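Local coordinates for protein FimX (Pseudomonas aeruginosa PAO1, PDB 3HV8) that carries an EAL domain, whose pocket holds the ligand C2E, at residues 181-184 with 185-189. Residues are numbered along the deposited sequence; the frame is centred on the assembly and turned at random. Where two conformers were deposited one is given.
Sequences FNAL and KHLTV
Lys185 N donates to Asn182 O at 3.0 Å, and one residue on His186 N donates to Ala183 O at 3.1 Å, two successive i to i+3 backbone bonds that close a short helical turn. Both donors stand above the carbonyl planes, 55° out of that of Asn182 and 46° out of that of Ala183.

The compact side is the inner one. Leu187 brings its CG to 3.4 Å from Ala183 O, while its CD1 lies 4.4 Å from Ala183 CB; beyond them it packs on Ala155 of helix 152-164 and Ile171 of strand 168-174. Farther along, a water donates to both Leu184 O and Leu187 O, bridging the chain where it leaves the turn.

The outer side is looser. With CG anti to its own carbonyl carbon (chi1 -59°) and the chain extended beyond it, exposed Lys185 runs alongside Asn182, its aliphatic carbons skirting Asn182 O. The partly exposed His186 ring meets Ala183 O at its edge, its CD2 comes within 3.3 Å of Asn182 O, and its side chain touches Leu152 of helix 152-164.

Phe181, set edge-to-face against Phe174, also touches helix 205-220. The arrangement is a helical turn unwinding into the approach to strand 191-194, within the loop that links two neighbouring parallel strands of the EAL-domain barrel.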
loop_
_atom_site.group_PDB
_atom_site.type_symbol
_atom_site.label_atom_id
_atom_site.label_comp_id
_atom_site.label_asym_id
_atom_site.label_seq_id
_atom_site.Cartn_x
_atom_site.Cartn_y
_atom_site.Cartn_z
ATOM N N PHE A 181 -12.027 -6.174 12.550
ATOM C CA PHE A 181 -12.627 -4.851 12.667
ATOM C C PHE A 181 -12.241 -4.090 13.945
ATOM O O PHE A 181 -12.373 -2.866 14.000
ATOM C CB PHE A 181 -14.151 -4.929 12.463
ATOM C CG PHE A 181 -14.532 -5.199 11.043
ATOM C CD1 PHE A 181 -14.768 -4.150 10.166
ATOM C CD2 PHE A 181 -14.593 -6.494 10.563
ATOM C CE1 PHE A 181 -15.091 -4.391 8.838
ATOM C CE2 PHE A 181 -14.910 -6.747 9.224
ATOM C CZ PHE A 181 -15.165 -5.683 8.365
ATOM N N ASN A 182 -11.738 -4.807 14.944
ATOM C CA ASN A 182 -11.360 -4.172 16.205
ATOM C C ASN A 182 -10.259 -3.141 15.993
ATOM O O ASN A 182 -10.262 -2.063 16.583
ATOM C CB ASN A 182 -10.884 -5.202 17.228
ATOM C CG ASN A 182 -12.015 -6.011 17.829
ATOM O OD1 ASN A 182 -11.780 -6.944 18.597
ATOM N ND2 ASN A 182 -13.245 -5.658 17.489
ATOM N N ALA A 183 -9.302 -3.480 15.147
ATOM C CA ALA A 183 -8.185 -2.580 14.908
ATOM C C ALA A 183 -8.648 -1.211 14.423
ATOM O O ALA A 183 -8.046 -0.193 14.774
ATOM C CB ALA A 183 -7.228 -3.204 13.903
ATOM N N LEU A 184 -9.722 -1.187 13.641
ATOM C CA LEU A 184 -10.233 0.051 13.053
ATOM C C LEU A 184 -10.809 1.026 14.092
ATOM O O LEU A 184 -10.976 2.211 13.812
ATOM C CB LEU A 184 -11.264 -0.267 11.963
ATOM C CG LEU A 184 -10.769 -1.302 10.947
ATOM C CD1 LEU A 184 -11.773 -1.456 9.821
ATOM C CD2 LEU A 184 -9.396 -0.921 10.402
ATOM N N LYS A 185 -11.085 0.528 15.295
ATOM C CA LYS A 185 -11.544 1.390 16.396
ATOM C C LYS A 185 -10.448 2.349 16.867
ATOM O O LYS A 185 -10.707 3.309 17.610
ATOM C CB LYS A 185 -12.004 0.546 17.584
ATOM C CG LYS A 185 -13.142 -0.422 17.312
ATOM C CD LYS A 185 -13.204 -1.465 18.426
ATOM C CE LYS A 185 -14.375 -2.417 18.265
ATOM N NZ LYS A 185 -14.498 -3.324 19.443
ATOM N N HIS A 186 -9.220 2.094 16.428
ATOM C CA HIS A 186 -8.059 2.761 17.008
ATOM C C HIS A 186 -7.292 3.601 16.016
ATOM O O HIS A 186 -6.546 4.487 16.413
ATOM C CB HIS A 186 -7.105 1.719 17.589
ATOM C CG HIS A 186 -7.729 0.867 18.646
ATOM N ND1 HIS A 186 -7.835 1.281 19.957
ATOM C CD2 HIS A 186 -8.278 -0.368 18.594
ATOM C CE1 HIS A 186 -8.426 0.336 20.665
ATOM N NE2 HIS A 186 -8.709 -0.673 19.861
ATOM N N LEU A 187 -7.471 3.318 14.727
ATOM C CA LEU A 187 -6.618 3.866 13.683
ATOM C C LEU A 187 -7.361 4.885 12.840
ATOM O O LEU A 187 -8.592 4.879 12.794
ATOM C CB LEU A 187 -6.096 2.740 12.797
ATOM C CG LEU A 187 -5.408 1.612 13.573
ATOM C CD1 LEU A 187 -5.024 0.451 12.667
ATOM C CD2 LEU A 187 -4.188 2.130 14.348
ATOM N N THR A 188 -6.615 5.755 12.172
ATOM C CA THR A 188 -7.165 6.763 11.280
ATOM C C THR A 188 -6.847 6.290 9.863
ATOM O O THR A 188 -5.738 6.478 9.355
ATOM C CB THR A 188 -6.541 8.133 11.553
ATOM O OG1 THR A 188 -6.689 8.436 12.954
ATOM C CG2 THR A 188 -7.183 9.217 10.739
ATOM N N VAL A 189 -7.800 5.605 9.248
ATOM C CA VAL A 189 -7.579 5.057 7.918
ATOM C C VAL A 189 -8.833 5.237 7.081
ATOM O O VAL A 189 -9.958 5.184 7.591
ATOM C CB VAL A 189 -7.164 3.570 7.959
ATOM C CG1 VAL A 189 -5.842 3.384 8.704
ATOM C CG2 VAL A 189 -8.254 2.729 8.590
HETATM O O HOH W 1 -10.588 3.475 11.506
#